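Local coordinates for splicing factor U2AF 35 KDA subunit (Homo sapiens, PDB 1JMT), which pairs with U2AF65 in the U2AF heterodimer and mediates the protein and RNA contacts needed for accurate 3'-splice-site selection, helping to recruit U2 snRNP to the branch point, at residues E42-T45 against E46-K50; F75-E78 against E79-E82; V27-V30 against E31-E34. The protein carries 1 engineered substitution. One frame throughout, in Å; residues are numbered along the deposited sequence.

Contact 1 of 3, residues E42-T45 against E46-K50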
loop_
_atom_site.group_PDB
_atom_site.type_symbol
_atom_site.label_atom_id
_atom_site.label_comp_id
_atom_site.label_asym_id
_atom_site.label_seq_id
_atom_site.Cartn_x
_atom_site.Cartn_y
_atom_site.Cartn_z
ATOM N N GLU A 42 7.125 -6.347 -1.024
ATOM C CA GLU A 42 5.885 -6.902 -0.505
ATOM C C GLU A 42 4.690 -6.522 -1.385
ATOM O O GLU A 42 3.881 -7.375 -1.755
ATOM C CB GLU A 42 5.650 -6.391 0.912
ATOM C CG GLU A 42 4.510 -7.076 1.619
ATOM C CD GLU A 42 4.883 -8.464 2.091
ATOM O OE1 GLU A 42 5.655 -8.572 3.067
ATOM O OE2 GLU A 42 4.406 -9.445 1.484
ATOM N N VAL A 43 4.593 -5.241 -1.726
ATOM C CA VAL A 43 3.484 -4.755 -2.538
ATOM C C VAL A 43 3.646 -5.111 -4.011
ATOM O O VAL A 43 2.714 -5.618 -4.647
ATOM C CB VAL A 43 3.321 -3.221 -2.368
ATOM C CG1 VAL A 43 2.190 -2.693 -3.257
ATOM C CG2 VAL A 43 3.031 -2.912 -0.903
ATOM N N PHE A 44 4.832 -4.857 -4.548
ATOM C CA PHE A 44 5.119 -5.165 -5.939
ATOM C C PHE A 44 4.791 -6.621 -6.284
ATOM O O PHE A 44 4.040 -6.890 -7.226
ATOM C CB PHE A 44 6.591 -4.901 -6.246
ATOM C CG PHE A 44 6.960 -5.161 -7.679
ATOM C CD1 PHE A 44 6.645 -4.235 -8.672
ATOM C CD2 PHE A 44 7.592 -6.345 -8.041
ATOM C CE1 PHE A 44 6.957 -4.487 -10.009
ATOM C CE2 PHE A 44 7.911 -6.610 -9.379
ATOM C CZ PHE A 44 7.593 -5.681 -10.363
ATOM N N THR A 45 5.353 -7.553 -5.516
ATOM C CA THR A 45 5.135 -8.977 -5.750
ATOM C C THR A 45 3.654 -9.326 -5.814
ATOM O O THR A 45 3.209 -10.037 -6.719
ATOM C CB THR A 45 5.806 -9.827 -4.659
ATOM O OG1 THR A 45 7.227 -9.684 -4.761
ATOM C CG2 THR A 45 5.432 -11.301 -4.813
ATOM N N GLU A 46 2.890 -8.828 -4.853
ATOM C CA GLU A 46 1.461 -9.093 -4.840
ATOM C C GLU A 46 0.800 -8.496 -6.084
ATOM O O GLU A 46 -0.065 -9.135 -6.689
ATOM C CB GLU A 46 0.828 -8.517 -3.568
ATOM C CG GLU A 46 -0.671 -8.773 -3.430
ATOM C CD GLU A 46 -1.037 -10.259 -3.363
ATOM O OE1 GLU A 46 -0.191 -11.078 -2.954
ATOM O OE2 GLU A 46 -2.187 -10.604 -3.705
ATOM N N MET A 47 1.208 -7.288 -6.481
ATOM C CA MET A 47 0.619 -6.653 -7.671
ATOM C C MET A 47 0.793 -7.528 -8.906
ATOM O O MET A 47 -0.144 -7.710 -9.689
ATOM C CB MET A 47 1.246 -5.279 -7.951
ATOM C CG MET A 47 0.952 -4.206 -6.905
ATOM S SD MET A 47 -0.815 -3.921 -6.659
ATOM C CE MET A 47 -1.080 -4.927 -5.212
ATOM N N GLU A 48 1.993 -8.073 -9.076
ATOM C CA GLU A 48 2.276 -8.924 -10.226
ATOM C C GLU A 48 1.689 -10.320 -10.082
ATOM O O GLU A 48 1.250 -10.906 -11.049
ATOM C CB GLU A 48 3.788 -9.024 -10.461
ATOM C CG GLU A 48 4.419 -7.711 -10.875
ATOM C CD GLU A 48 5.313 -7.852 -12.091
ATOM O OE1 GLU A 48 6.339 -8.559 -11.990
ATOM O OE2 GLU A 48 4.988 -7.258 -13.147
ATOM N N GLU A 49 1.687 -10.847 -8.866
ATOM C CA GLU A 49 1.167 -12.185 -8.617
ATOM C C GLU A 49 -0.341 -12.302 -8.840
ATOM O O GLU A 49 -0.806 -13.226 -9.509
ATOM C CB GLU A 49 1.514 -12.614 -7.185
ATOM C CG GLU A 49 2.237 -13.949 -7.078
ATOM C CD GLU A 49 1.347 -15.131 -7.423
ATOM O OE1 GLU A 49 0.354 -15.358 -6.697
ATOM O OE2 GLU A 49 1.642 -15.832 -8.418
ATOM N N LYS A 50 -1.111 -11.362 -8.308
ATOM C CA LYS A 50 -2.556 -11.450 -8.448
ATOM C C LYS A 50 -3.274 -10.505 -9.402
ATOM O O LYS A 50 -4.360 -10.832 -9.869
ATOM C CB LYS A 50 -3.207 -11.354 -7.064
ATOM C CG LYS A 50 -2.850 -12.526 -6.152
ATOM C CD LYS A 50 -3.696 -12.543 -4.890
ATOM C CE LYS A 50 -3.263 -13.644 -3.930
ATOM N NZ LYS A 50 -3.458 -15.001 -4.520
#
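Glu48 CG sits over one face of the Phe44 ring, 4.1 Å from its centroid and shifted toward the rim, in a CH-pi contact between residues one helical turn apart. From there the carboxylate runs on past the ring's outer end, where Glu48 OE1 comes to 3.5 Å from Phe44 CZ; the ring and carboxylate planes differ by 32°. Phe44 CG lies anti to the backbone N (chi1 -178°), which carries the ring along the helix surface toward Glu48. On the buried flank Val43 and Met47 run side by side, Val43 CG1 meeting Met47 CG at 4.1 Å, while Met47 CG also rests 3.2 Å from Val43 O. Three successive alpha-helical hydrogen bonds fix this spacing: Met47 N to Val43 O (2.9 Å), Glu48 N to Phe44 O (3.0 Å) and Glu49 N to Thr45 O (2.8 Å). Further out, Phe44 and Met47 press on Val54, and Met47 also packs on Val73 and Phe75, so this end of helix 22-51 is seated on the sheet of the RRM. An aromatic side chain of the bound peptide packs on Glu42, Glu46 and Met47 and hydrogen-bonds to Glu42 O. Glu48 OE2 accepts from Val54 N. Held at OE2 by this backbone N-H, the carboxylate probably stays where Glu48 CG can rest on the aromatic ring.

Contact 2 of 3, residues F75-E78 against E79-E82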
loop_
_atom_site.group_PDB
_atom_site.type_symbol
_atom_site.label_atom_id
_atom_site.label_comp_id
_atom_site.label_asym_id
_atom_site.label_seq_id
_atom_site.Cartn_x
_atom_site.Cartn_y
_atom_site.Cartn_z
ATOM N N PHE A 75 0.025 -0.338 -14.152
ATOM C CA PHE A 75 -0.060 -1.647 -14.773
ATOM C C PHE A 75 0.084 -1.483 -16.277
ATOM O O PHE A 75 -0.284 -0.448 -16.840
ATOM C CB PHE A 75 -1.402 -2.320 -14.464
ATOM C CG PHE A 75 -1.541 -2.785 -13.037
ATOM C CD1 PHE A 75 -2.148 -1.974 -12.079
ATOM C CD2 PHE A 75 -1.052 -4.031 -12.649
ATOM C CE1 PHE A 75 -2.266 -2.405 -10.752
ATOM C CE2 PHE A 75 -1.165 -4.467 -11.324
ATOM C CZ PHE A 75 -1.773 -3.649 -10.378
ATOM N N ARG A 76 0.624 -2.505 -16.927
ATOM C CA ARG A 76 0.792 -2.463 -18.369
ATOM C C ARG A 76 -0.578 -2.433 -19.043
ATOM O O ARG A 76 -0.742 -1.849 -20.111
ATOM C CB ARG A 76 1.575 -3.688 -18.834
ATOM C CG ARG A 76 1.810 -3.734 -20.328
ATOM C CD ARG A 76 2.781 -4.843 -20.689
ATOM N NE ARG A 76 3.060 -4.872 -22.118
ATOM C CZ ARG A 76 3.996 -5.628 -22.680
ATOM N NH1 ARG A 76 4.749 -6.421 -21.928
ATOM N NH2 ARG A 76 4.177 -5.590 -23.994
ATOM N N ARG A 77 -1.562 -3.052 -18.396
ATOM C CA ARG A 77 -2.917 -3.123 -18.929
ATOM C C ARG A 77 -3.968 -2.366 -18.138
ATOM O O ARG A 77 -4.126 -2.571 -16.938
ATOM C CB ARG A 77 -3.354 -4.580 -19.041
ATOM C CG ARG A 77 -2.577 -5.358 -20.033
ATOM C CD ARG A 77 -3.019 -6.802 -20.095
ATOM N NE ARG A 77 -2.226 -7.563 -21.050
ATOM C CZ ARG A 77 -0.987 -7.247 -21.410
ATOM N NH1 ARG A 77 -0.373 -6.184 -20.912
ATOM N NH2 ARG A 77 -0.359 -8.006 -22.273
ATOM N N GLU A 78 -4.702 -1.504 -18.831
ATOM C CA GLU A 78 -5.751 -0.715 -18.208
ATOM C C GLU A 78 -6.744 -1.647 -17.514
ATOM O O GLU A 78 -7.285 -1.316 -16.459
ATOM C CB GLU A 78 -6.457 0.128 -19.274
ATOM C CG GLU A 78 -7.498 1.103 -18.746
ATOM C CD GLU A 78 -7.983 2.069 -19.818
ATOM O OE1 GLU A 78 -8.400 1.602 -20.900
ATOM O OE2 GLU A 78 -7.947 3.297 -19.578
ATOM N N GLU A 79 -6.965 -2.819 -18.104
ATOM C CA GLU A 79 -7.891 -3.807 -17.552
ATOM C C GLU A 79 -7.467 -4.279 -16.165
ATOM O O GLU A 79 -8.281 -4.319 -15.242
ATOM C CB GLU A 79 -7.975 -5.019 -18.481
ATOM C CG GLU A 79 -8.455 -4.701 -19.885
ATOM C CD GLU A 79 -7.917 -5.683 -20.908
ATOM O OE1 GLU A 79 -7.013 -5.304 -21.679
ATOM O OE2 GLU A 79 -8.386 -6.840 -20.927
ATOM N N ASP A 80 -6.195 -4.649 -16.030
ATOM C CA ASP A 80 -5.670 -5.120 -14.756
ATOM C C ASP A 80 -5.841 -4.063 -13.678
ATOM O O ASP A 80 -6.216 -4.371 -12.549
ATOM C CB ASP A 80 -4.191 -5.487 -14.886
ATOM C CG ASP A 80 -3.966 -6.681 -15.801
ATOM O OD1 ASP A 80 -4.798 -7.612 -15.774
ATOM O OD2 ASP A 80 -2.950 -6.695 -16.534
ATOM N N ALA A 81 -5.572 -2.813 -14.038
ATOM C CA ALA A 81 -5.694 -1.700 -13.108
ATOM C C ALA A 81 -7.113 -1.574 -12.559
ATOM O O ALA A 81 -7.309 -1.493 -11.351
ATOM C CB ALA A 81 -5.287 -0.406 -13.787
ATOM N N GLU A 82 -8.099 -1.558 -13.450
ATOM C CA GLU A 82 -9.489 -1.423 -13.044
ATOM C C GLU A 82 -9.944 -2.570 -12.155
ATOM O O GLU A 82 -10.736 -2.370 -11.234
ATOM C CB GLU A 82 -10.395 -1.322 -14.276
ATOM C CG GLU A 82 -10.084 -0.119 -15.154
ATOM C CD GLU A 82 -10.995 -0.015 -16.365
ATOM O OE1 GLU A 82 -11.114 -1.014 -17.107
ATOM O OE2 GLU A 82 -11.585 1.067 -16.578
HETATM O O HOH W 1 -1.068 -4.698 -16.419
#
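Asp80 turns back toward Arg77, with its CG beside its own backbone N (chi1 -66°). Its CB meets two groups: Arg77 O at 3.6 Å and, obliquely to the ring, Phe75 CD2 at 4.1 Å. Asp80 CG comes next, 3.9 Å from Arg77 CB. At the tip, Asp80 OD2 lies 3.3 Å from Arg77 CB and also beside Arg77 CD, and accepts a hydrogen bond from a water at 2.7 Å. That water in turn accepts from Arg77 N at 2.6 Å. Arg77 is the N-cap of helix 78-88, so the carboxylate three residues on reaches the cap residue's N-H through water, in place of the direct side-chain-to-backbone bond that forms one half of a capping box. This is the junction in the RRM fold where strand 68-75 hands over to its second helix. Arg77 and Asp80 run side by side with their flat groups only 11° from parallel, but their charged ends do not touch. The first turn is closed by Ala81 N to Arg77 O and Glu82 N to Glu78 O. Phe75 CD1 packs on Ala81 CB at 3.9 Å, and both side chains touch Ile4 of strand 3-11; Tyr51 of helix 22-51 also packs on Phe75.

Contact 3 of 3, residues V27-V30 against E31-E34; sequences VSDV and EMQE
Val27 CG1 lies over one face of the Glu31 carboxylate, almost straight above its CD at 3.8 Å. The same pattern recurs three residues on, where Val30 CG1 stands over a face of the Glu34 carboxylate, 3.6 Å from Glu34 OE2, though this second pair is modelled tightly, Glu34 CG being too close to Val30 O, and its detail is less sure. In both pairs the side chains run side by side and point the same way. Each valine sends CG1 anti to the backbone N, beside its carbonyl carbon (chi1 171° in Val27), which turns that methyl along the helix toward the glutamate one turn later. Both glutamates place CG beside the backbone N (chi1 -54° and -52°) and run extended beyond it, and Glu31 CG passes 3.0 Å from Val27 O on the way. A third carboxylate, that of Asp29, has the methyl group of Met32 near one oxygen, with Asp29 OD1 3.8 Å from Met32 CE. Met32 is bent at its last torsion, which folds CE back toward the preceding turn, where it also meets Ser28 OG at 3.5 Å. Beneath these side chains run regular alpha-helical bonds, among them Glu31 N to Val27 O, Met32 N to Ser28 O and Gln33 N to Asp29 O, each 3.0 Å long. Gln33 carries its amide onward along the helix, where NE2 hydrogen-bonds to Asp37 OD1. The contact is plain i to i+3 and i to i+4 packing on a largely solvent-exposed surface, and none of its residues is buried. It belongs to the N-terminal half of the long helix 22-51, whose far end is seated against strands 54-59 and 68-75 of the RRM sheet.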
loop_
_atom_site.group_PDB
_atom_site.type_symbol
_atom_site.label_atom_id
_atom_site.label_comp_id
_atom_site.label_asym_id
_atom_site.label_seq_id
_atom_site.Cartn_x
_atom_site.Cartn_y
_atom_site.Cartn_z
ATOM N N VAL A 27 22.250 4.720 11.270
ATOM C CA VAL A 27 21.531 3.487 11.556
ATOM C C VAL A 27 20.063 3.659 11.157
ATOM O O VAL A 27 19.457 2.765 10.583
ATOM C CB VAL A 27 21.631 3.130 13.060
ATOM C CG1 VAL A 27 20.713 1.969 13.386
ATOM C CG2 VAL A 27 23.071 2.767 13.413
ATOM N N SER A 28 19.510 4.826 11.462
ATOM C CA SER A 28 18.129 5.143 11.139
ATOM C C SER A 28 17.923 5.163 9.623
ATOM O O SER A 28 16.921 4.665 9.123
ATOM C CB SER A 28 17.760 6.499 11.746
ATOM O OG SER A 28 16.447 6.880 11.391
ATOM N N ASP A 29 18.876 5.731 8.888
ATOM C CA ASP A 29 18.761 5.774 7.436
ATOM C C ASP A 29 18.701 4.362 6.867
ATOM O O ASP A 29 17.854 4.057 6.025
ATOM C CB ASP A 29 19.949 6.506 6.798
ATOM C CG ASP A 29 19.983 7.981 7.141
ATOM O OD1 ASP A 29 18.901 8.586 7.287
ATOM O OD2 ASP A 29 21.099 8.537 7.246
ATOM N N VAL A 30 19.609 3.508 7.332
ATOM C CA VAL A 30 19.669 2.129 6.862
ATOM C C VAL A 30 18.383 1.350 7.148
ATOM O O VAL A 30 17.830 0.704 6.259
ATOM C CB VAL A 30 20.862 1.370 7.500
ATOM C CG1 VAL A 30 20.873 -0.085 7.032
ATOM C CG2 VAL A 30 22.169 2.046 7.115
ATOM N N GLU A 31 17.903 1.415 8.382
ATOM C CA GLU A 31 16.697 0.686 8.745
ATOM C C GLU A 31 15.476 1.170 7.966
ATOM O O GLU A 31 14.652 0.362 7.544
ATOM C CB GLU A 31 16.467 0.789 10.251
ATOM C CG GLU A 31 17.683 0.337 11.041
ATOM C CD GLU A 31 17.450 0.307 12.533
ATOM O OE1 GLU A 31 16.985 1.323 13.088
ATOM O OE2 GLU A 31 17.743 -0.734 13.153
ATOM N N MET A 32 15.363 2.481 7.765
ATOM C CA MET A 32 14.242 3.022 7.009
ATOM C C MET A 32 14.305 2.491 5.582
ATOM O O MET A 32 13.302 2.032 5.036
ATOM C CB MET A 32 14.282 4.549 6.976
ATOM C CG MET A 32 13.974 5.222 8.297
ATOM S SD MET A 32 13.628 6.990 8.084
ATOM C CE MET A 32 15.297 7.679 8.136
ATOM N N GLN A 33 15.495 2.552 4.989
ATOM C CA GLN A 33 15.706 2.080 3.627
ATOM C C GLN A 33 15.359 0.605 3.474
ATOM O O GLN A 33 14.724 0.216 2.497
ATOM C CB GLN A 33 17.163 2.301 3.204
ATOM C CG GLN A 33 17.439 1.956 1.746
ATOM C CD GLN A 33 16.625 2.807 0.779
ATOM O OE1 GLN A 33 16.735 4.033 0.769
ATOM N NE2 GLN A 33 15.802 2.159 -0.035
ATOM N N GLU A 34 15.784 -0.212 4.437
ATOM C CA GLU A 34 15.510 -1.648 4.403
ATOM C C GLU A 34 14.021 -1.925 4.621
ATOM O O GLU A 34 13.461 -2.862 4.050
ATOM C CB GLU A 34 16.334 -2.374 5.474
ATOM C CG GLU A 34 17.833 -2.060 5.417
ATOM C CD GLU A 34 18.663 -2.933 6.346
ATOM O OE1 GLU A 34 18.222 -3.191 7.486
ATOM O OE2 GLU A 34 19.766 -3.353 5.935
#

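In the fold
Along the chain the order is contact 3, contact 1, contact 2. Contacts 3 and 1 share helix 22-51, their centres about 23 Å apart and their nearest atoms about 9 Å apart. The exposed packing of the N-terminal part of this helix thus gives way to the partly buried, peptide-binding part near its end. Contact 2 begins at the end of strand 68-75 and starts helix 78-88. Its centre is about 14 Å from that of contact 1, and the two meet where Met47 O lies 3.8 Å from Phe75 CE2. Contacts 2 and 3, about 33 Å between centres, fall on opposite sides of the chain's centre: contact 3 on the outlying part of helix 22-51, contact 2 at the strand-to-helix junction.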